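HAD hydrolase, family IA, variant 3 (Entamoeba histolytica, PDB 6W04) is probably a magnesium-dependent hydrolase of the haloacid dehalogenase superfamily, with a possible role in carbohydrate metabolism. Local coordinates at residues A[114-117]-A[118-122]; A[157-161]-A[162-166]; A[191-194]-A[195-199]. All blocks are in the same frame, centred on the assembly; numbering follows the deposited sequence. Where two conformers were deposited one is given.

Contact 1. Residues A[114-117]-A[118-122]; sequences GNVQ and VFIQK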
loop_
_atom_site.group_PDB
_atom_site.type_symbol
_atom_site.label_atom_id
_atom_site.label_comp_id
_atom_site.label_asym_id
_atom_site.label_seq_id
_atom_site.Cartn_x
_atom_site.Cartn_y
_atom_site.Cartn_z
ATOM N N GLY A 114 8.583 3.331 -11.104
ATOM C CA GLY A 114 7.949 2.699 -12.260
ATOM C C GLY A 114 6.460 2.469 -12.067
ATOM O O GLY A 114 5.635 2.828 -12.922
ATOM N N ASN A 115 6.089 1.871 -10.934
ATOM C CA ASN A 115 4.675 1.589 -10.674
ATOM C C ASN A 115 3.903 2.874 -10.390
ATOM O O ASN A 115 2.765 3.043 -10.861
ATOM C CB ASN A 115 4.542 0.597 -9.501
ATOM C CG ASN A 115 4.861 -0.823 -9.897
ATOM O OD1 ASN A 115 5.163 -1.106 -11.059
ATOM N ND2 ASN A 115 4.804 -1.742 -8.924
ATOM N N VAL A 116 4.519 3.809 -9.652
ATOM C CA VAL A 116 3.835 5.049 -9.287
ATOM C C VAL A 116 3.484 5.844 -10.539
ATOM O O VAL A 116 2.415 6.458 -10.628
ATOM C CB VAL A 116 4.705 5.878 -8.320
ATOM C CG1 VAL A 116 4.112 7.268 -8.142
ATOM C CG2 VAL A 116 4.849 5.181 -6.953
ATOM N N GLN A 117 4.385 5.846 -11.525
ATOM C CA GLN A 117 4.098 6.490 -12.803
ATOM C C GLN A 117 2.814 5.938 -13.409
ATOM O O GLN A 117 1.981 6.694 -13.923
ATOM C CB GLN A 117 5.291 6.291 -13.747
ATOM C CG GLN A 117 5.217 7.041 -15.063
ATOM C CD GLN A 117 6.530 7.008 -15.851
ATOM O OE1 GLN A 117 7.543 7.585 -15.447
ATOM N NE2 GLN A 117 6.500 6.362 -16.996
ATOM N N VAL A 118 2.625 4.624 -13.340
ATOM C CA VAL A 118 1.400 4.030 -13.868
ATOM C C VAL A 118 0.198 4.447 -13.025
ATOM O O VAL A 118 -0.860 4.805 -13.568
ATOM C CB VAL A 118 1.562 2.495 -13.951
ATOM C CG1 VAL A 118 0.220 1.800 -14.159
ATOM C CG2 VAL A 118 2.488 2.162 -15.111
ATOM N N PHE A 119 0.345 4.428 -11.688
ATOM C CA PHE A 119 -0.745 4.835 -10.798
ATOM C C PHE A 119 -1.232 6.241 -11.124
ATOM O O PHE A 119 -2.442 6.474 -11.244
ATOM C CB PHE A 119 -0.309 4.793 -9.330
ATOM C CG PHE A 119 0.184 3.464 -8.854
ATOM C CD1 PHE A 119 -0.170 2.286 -9.491
ATOM C CD2 PHE A 119 0.990 3.400 -7.719
ATOM C CE1 PHE A 119 0.315 1.067 -9.015
ATOM C CE2 PHE A 119 1.464 2.198 -7.241
ATOM C CZ PHE A 119 1.124 1.027 -7.883
ATOM N N ILE A 120 -0.299 7.199 -11.234
ATOM C CA ILE A 120 -0.658 8.586 -11.538
ATOM C C ILE A 120 -1.336 8.670 -12.894
ATOM O O ILE A 120 -2.374 9.317 -13.053
ATOM C CB ILE A 120 0.588 9.493 -11.484
ATOM C CG1 ILE A 120 1.158 9.515 -10.059
ATOM C CG2 ILE A 120 0.259 10.903 -11.983
ATOM C CD1 ILE A 120 2.579 10.091 -9.963
ATOM N N GLN A 121 -0.743 8.022 -13.898
ATOM C CA GLN A 121 -1.289 8.032 -15.246
ATOM C C GLN A 121 -2.703 7.450 -15.276
ATOM O O GLN A 121 -3.636 8.064 -15.810
ATOM C CB GLN A 121 -0.345 7.230 -16.149
ATOM C CG GLN A 121 -0.147 7.707 -17.562
ATOM C CD GLN A 121 1.141 7.131 -18.182
ATOM O OE1 GLN A 121 1.606 7.612 -19.214
ATOM N NE2 GLN A 121 1.720 6.099 -17.539
ATOM N N LYS A 122 -2.877 6.259 -14.702
ATOM C CA LYS A 122 -4.144 5.535 -14.835
ATOM C C LYS A 122 -5.240 6.170 -13.983
ATOM O O LYS A 122 -6.398 6.239 -14.401
ATOM C CB LYS A 122 -3.947 4.058 -14.435
ATOM C CG LYS A 122 -5.235 3.221 -14.513
ATOM C CD LYS A 122 -4.982 1.734 -14.185
ATOM C CE LYS A 122 -6.284 0.911 -14.394
ATOM N NZ LYS A 122 -6.678 0.840 -15.838
HETATM O O HOH W 1 3.978 5.062 -18.174
#

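Contact 2. Residues A[157-161]-A[162-166]; sequences LGVSI and SHCIV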
loop_
_atom_site.group_PDB
_atom_site.type_symbol
_atom_site.label_atom_id
_atom_site.label_comp_id
_atom_site.label_asym_id
_atom_site.label_seq_id
_atom_site.Cartn_x
_atom_site.Cartn_y
_atom_site.Cartn_z
ATOM N N LEU A 157 3.915 16.788 4.610
ATOM C CA LEU A 157 2.714 17.595 4.781
ATOM C C LEU A 157 2.861 18.640 5.880
ATOM O O LEU A 157 1.951 19.458 6.059
ATOM C CB LEU A 157 1.514 16.695 5.072
ATOM C CG LEU A 157 1.106 15.757 3.934
ATOM C CD1 LEU A 157 -0.151 14.977 4.312
ATOM C CD2 LEU A 157 0.892 16.553 2.655
ATOM N N GLY A 158 3.979 18.643 6.601
ATOM C CA GLY A 158 4.207 19.636 7.634
ATOM C C GLY A 158 3.358 19.452 8.871
ATOM O O GLY A 158 3.021 20.438 9.532
ATOM N N VAL A 159 3.017 18.207 9.207
ATOM C CA VAL A 159 2.101 17.887 10.292
ATOM C C VAL A 159 2.806 16.960 11.278
ATOM O O VAL A 159 3.856 16.392 10.991
ATOM C CB VAL A 159 0.799 17.239 9.779
ATOM C CG1 VAL A 159 0.048 18.197 8.849
ATOM C CG2 VAL A 159 1.111 15.908 9.067
ATOM N N SER A 160 2.210 16.815 12.456
ATOM C CA SER A 160 2.733 15.931 13.484
ATOM C C SER A 160 2.198 14.520 13.257
ATOM O O SER A 160 0.989 14.337 13.072
ATOM C CB SER A 160 2.350 16.441 14.876
ATOM O OG SER A 160 1.980 15.358 15.713
ATOM N N ILE A 161 3.105 13.531 13.264
ATOM C CA ILE A 161 2.737 12.153 12.909
ATOM C C ILE A 161 1.640 11.628 13.822
ATOM O O ILE A 161 0.753 10.886 13.385
ATOM C CB ILE A 161 3.974 11.224 12.931
ATOM C CG1 ILE A 161 3.599 9.797 12.512
ATOM C CG2 ILE A 161 4.609 11.176 14.331
ATOM C CD1 ILE A 161 3.052 9.697 11.090
ATOM N N SER A 162 1.663 12.018 15.098
ATOM C CA SER A 162 0.729 11.425 16.046
ATOM C C SER A 162 -0.676 11.984 15.912
ATOM O O SER A 162 -1.580 11.532 16.621
ATOM C CB SER A 162 1.235 11.605 17.483
ATOM O OG SER A 162 1.462 12.969 17.772
ATOM N N HIS A 163 -0.892 12.951 15.030
ATOM C CA HIS A 163 -2.237 13.391 14.700
ATOM C C HIS A 163 -2.606 13.000 13.276
ATOM O O HIS A 163 -3.467 13.625 12.651
ATOM C CB HIS A 163 -2.365 14.892 14.938
ATOM C CG HIS A 163 -2.081 15.277 16.357
ATOM N ND1 HIS A 163 -0.896 15.858 16.749
ATOM C CD2 HIS A 163 -2.803 15.096 17.488
ATOM C CE1 HIS A 163 -0.914 16.055 18.056
ATOM N NE2 HIS A 163 -2.061 15.599 18.528
ATOM N N CYS A 164 -1.972 11.948 12.767
ATOM C CA CYS A 164 -2.242 11.428 11.434
ATOM C C CYS A 164 -3.013 10.117 11.513
ATOM O O CYS A 164 -2.691 9.237 12.322
ATOM C CB CYS A 164 -0.944 11.194 10.643
ATOM S SG CYS A 164 -0.119 12.706 10.096
ATOM N N ILE A 165 -4.024 9.994 10.656
ATOM C CA ILE A 165 -4.639 8.715 10.328
ATOM C C ILE A 165 -3.856 8.069 9.192
ATOM O O ILE A 165 -3.476 8.738 8.223
ATOM C CB ILE A 165 -6.117 8.904 9.938
ATOM C CG1 ILE A 165 -6.919 9.364 11.154
ATOM C CG2 ILE A 165 -6.670 7.617 9.350
ATOM C CD1 ILE A 165 -7.073 8.288 12.256
ATOM N N VAL A 166 -3.603 6.763 9.316
ATOM C CA VAL A 166 -3.036 5.947 8.256
ATOM C C VAL A 166 -4.032 4.846 7.916
ATOM O O VAL A 166 -4.517 4.149 8.813
ATOM C CB VAL A 166 -1.680 5.347 8.664
ATOM C CG1 VAL A 166 -1.211 4.329 7.607
ATOM C CG2 VAL A 166 -0.661 6.464 8.859
#

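Contact 3. Residues A[191-194]-A[195-199]; sequences MTVN and ELLQI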
loop_
_atom_site.group_PDB
_atom_site.type_symbol
_atom_site.label_atom_id
_atom_site.label_comp_id
_atom_site.label_asym_id
_atom_site.label_seq_id
_atom_site.Cartn_x
_atom_site.Cartn_y
_atom_site.Cartn_z
ATOM N N MET A 191 -7.155 -9.196 4.432
ATOM C CA MET A 191 -7.595 -9.625 5.748
ATOM C C MET A 191 -9.048 -9.232 5.970
ATOM O O MET A 191 -9.538 -8.267 5.386
ATOM C CB MET A 191 -6.698 -9.008 6.814
ATOM C CG MET A 191 -5.238 -9.475 6.611
ATOM S SD MET A 191 -4.043 -8.690 7.698
ATOM C CE MET A 191 -4.627 -9.208 9.286
ATOM N N THR A 192 -9.746 -10.019 6.789
ATOM C CA THR A 192 -11.084 -9.643 7.231
ATOM C C THR A 192 -11.001 -8.472 8.208
ATOM O O THR A 192 -9.934 -8.140 8.734
ATOM C CB THR A 192 -11.785 -10.818 7.903
ATOM O OG1 THR A 192 -11.148 -11.121 9.161
ATOM C CG2 THR A 192 -11.759 -12.041 6.990
ATOM N N VAL A 193 -12.153 -7.835 8.449
ATOM C CA VAL A 193 -12.222 -6.791 9.472
ATOM C C VAL A 193 -11.769 -7.336 10.823
ATOM O O VAL A 193 -10.991 -6.693 11.541
ATOM C CB VAL A 193 -13.648 -6.206 9.556
ATOM C CG1 VAL A 193 -13.899 -5.619 10.942
ATOM C CG2 VAL A 193 -13.849 -5.153 8.487
ATOM N N ASN A 194 -12.271 -8.521 11.198
ATOM C CA ASN A 194 -11.949 -9.106 12.501
ATOM C C ASN A 194 -10.478 -9.488 12.599
ATOM O O ASN A 194 -9.891 -9.433 13.689
ATOM C CB ASN A 194 -12.806 -10.342 12.758
ATOM C CG ASN A 194 -14.262 -10.006 12.977
ATOM O OD1 ASN A 194 -14.612 -8.860 13.274
ATOM N ND2 ASN A 194 -15.127 -11.007 12.832
ATOM N N GLU A 195 -9.879 -9.912 11.492
ATOM C CA GLU A 195 -8.463 -10.253 11.531
ATOM C C GLU A 195 -7.620 -9.005 11.749
ATOM O O GLU A 195 -6.655 -9.032 12.518
ATOM C CB GLU A 195 -8.063 -10.990 10.251
ATOM C CG GLU A 195 -8.632 -12.426 10.171
ATOM C CD GLU A 195 -8.408 -13.064 8.806
ATOM O OE1 GLU A 195 -8.175 -12.321 7.827
ATOM O OE2 GLU A 195 -8.456 -14.306 8.707
ATOM N N LEU A 196 -7.995 -7.892 11.116
ATOM C CA LEU A 196 -7.266 -6.644 11.331
ATOM C C LEU A 196 -7.441 -6.141 12.758
ATOM O O LEU A 196 -6.505 -5.572 13.325
ATOM C CB LEU A 196 -7.723 -5.582 10.326
ATOM C CG LEU A 196 -7.291 -5.814 8.869
ATOM C CD1 LEU A 196 -8.283 -5.184 7.872
ATOM C CD2 LEU A 196 -5.874 -5.271 8.631
ATOM N N LEU A 197 -8.618 -6.356 13.359
ATOM C CA LEU A 197 -8.851 -5.919 14.731
ATOM C C LEU A 197 -8.042 -6.725 15.737
ATOM O O LEU A 197 -7.780 -6.230 16.837
ATOM C CB LEU A 197 -10.353 -5.994 15.077
ATOM C CG LEU A 197 -11.258 -4.999 14.324
ATOM C CD1 LEU A 197 -12.736 -5.212 14.653
ATOM C CD2 LEU A 197 -10.861 -3.555 14.602
ATOM N N GLN A 198 -7.639 -7.949 15.386
ATOM C CA GLN A 198 -6.854 -8.756 16.309
ATOM C C GLN A 198 -5.422 -8.253 16.458
ATOM O O GLN A 198 -4.699 -8.769 17.317
ATOM C CB GLN A 198 -6.855 -10.219 15.856
ATOM C CG GLN A 198 -8.204 -10.938 16.003
ATOM C CD GLN A 198 -8.305 -11.758 17.282
ATOM O OE1 GLN A 198 -7.810 -12.884 17.358
ATOM N NE2 GLN A 198 -8.952 -11.198 18.291
ATOM N N ILE A 199 -5.005 -7.257 15.669
ATOM C CA ILE A 199 -3.672 -6.658 15.783
ATOM C C ILE A 199 -3.677 -5.603 16.883
ATOM O O ILE A 199 -4.531 -4.708 16.893
ATOM C CB ILE A 199 -3.240 -6.029 14.449
ATOM C CG1 ILE A 199 -3.078 -7.084 13.366
ATOM C CG2 ILE A 199 -1.942 -5.239 14.617
ATOM C CD1 ILE A 199 -2.924 -6.449 11.980
#

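Contact 1. Residues A[114-117]-A[118-122]
Phe119 lies back along its own helix over the turn that begins at Asn115, and its atoms can be followed outward in order. Phe119 CB rests 3.4 Å from Val116 O. With chi1 at -58°, CG stands beside the backbone N, and the ring is carried over the peptide that joins Asn115 to Val116: CG and CD1 approach Asn115 O, which sits above one face, offset toward the rim, while Phe119 CD2 comes 3.6 Å from Val116 CA. At the far end Phe119 CZ meets Asn115 CB at 3.8 Å. The same Asn115 O accepts the hydrogen bond from Phe119 N at 2.9 Å, and the ring therefore packs against a carbonyl already engaged in the helix. One residue on, Ile120 N binds Val116 O with a nearly straight N-H (172°), and beside it the side chains cross, Ile120 CD1 meeting Val116 CG1 at 3.7 Å. On the exposed side, the amide nitrogens Gln117 NE2 and Gln121 NE2 both donate to one water, the second at 2.6 Å, while Gln117 OE1 turns back to Trp113 NE1. Asn115 spends its amide on Arg77 and Glu73 of helix 62-82, where Tyr76 and Leu80 also touch Phe119. Phe8 stacks on the Phe119 ring, and Asn9, a magnesium ligand, touches it; Val116 meets Thr109 of strand 105-112, the strand that leads into this helix.

Contact 2. Residues A[157-161]-A[162-166]
Rotation about two CA-CB bonds brings Ser160 and His163 together: chi1 of Ser160 is 139°, away from the usual staggered positions, and that of His163 is -59°, which sets the imidazole beside its own backbone N. Ser160 OG and His163 ND1 thereby come to 3.1 Å and form a hydrogen bond in which either may be the donor. The hydroxyl approaches the ring obliquely, whereas Ser160 CB lies in the ring plane at its edge. Ser162 OG donates a hydrogen bond to Ser160 OG at 3.2 Å. A weak bond from Ser162 N reaches the same oxygen, so three groups converge on one serine hydroxyl.

Beneath these side chains the backbone curls. His163 N donates to Ser160 O at 3.0 Å, and Cys164 N to Ile161 O, again at 3.0 Å. Each bond spans three residues, which draws the chain into a tight bend.

On the inner side, Cys164 SG packs against Val159 CG2 at 3.6 Å, and Cys164 CB receives Ile161 CD1 at 4.3 Å. Val159 and Cys164 both rest on Ala3 of strand 3-7, and Ile161 lies on Leu151 and Ser154 of helix 148-157. Glu2 accepts from Ser160 N.

Helix 148-157 finishes in a Schellman motif at Gly158, whose positive phi turns the chain out of the helix; a single 3-10 turn at Ile161 and Ser162 then delivers it into strand 164-168. This is the helix-to-strand return of a Rossmann-like alpha/beta fold, placed immediately ahead of the strand that ends at Glu168, next to the magnesium ligand Asp169.

Contact 3. Residues A[191-194]-A[195-199]
A capping box opens helix 193-197, with Thr192 at the N-cap and Glu195 three residues on exchanging bonds in both directions. Thr192 OG1 accepts from Glu195 N at 2.9 Å, and Glu195 OE1 accepts in return from Thr192 N at 3.0 Å. The second bond is nearly straight at the hydrogen (166°), although the N-H meets the carboxylate oxygen from above its plane. Thr192 has chi1 at 69°, which places OG1 between its backbone N and carbonyl carbon, within reach of Glu195 N, and the Glu195 side chain crosses that of the threonine. The crossing is close, with Glu195 CG only 3.0 Å from Thr192 OG1. A negative carboxylate at this end would probably also be favoured by the helix dipole.

Regular helical bonding begins with Leu196 N to Thr192 O and continues with Leu197 N to Val193 O. In this haloacid dehalogenase-like fold the short helix lies on the crossover from strand 183-187 to strand 205-206, the last step of the parallel sheet. It brings the side chain of Leu196 about 6 Å from that of Asp169, one of the magnesium ligands.

A hydrophobic strip runs beside the box. Met191 CB meets Leu196 CG at 3.8 Å, and Met191 SD lies 4.0 Å from Leu196 CD2. The methionine chain bends at chi3 (62°), which brings Met191 CE against the backbone carbonyl of Glu195 and to 4.2 Å from Ile199 CD1. Ile171 of helix 171-180 touches Met191, and Ile174 and His175 touch Ile199. Around the helix, Val193 CG1 and Leu197 CD1 lie side by side at 3.9 Å, while Val193 also rests on Ala188 and His207.

How the contacts relate
Followed from the N terminus, the three contacts come in series, none nested in or crossing another. Contact 1 lies within helix 113-123, on the connection between strand 105-112 and strand 135-137, and faces helix 62-82. Contact 2 closes the bend between helix 148-157 and strand 164-168, a strand beside the strand 3-7 that leads to Asp7. Contact 3 starts the short helix after strand 183-187 and ties it to helix 171-180. Contacts 1 and 3 lie on opposite sides of the chain's centre, their centres about 29 Å apart, each on the connection to an outermost strand of the sheet, 135-137 for the one and 205-206 for the other.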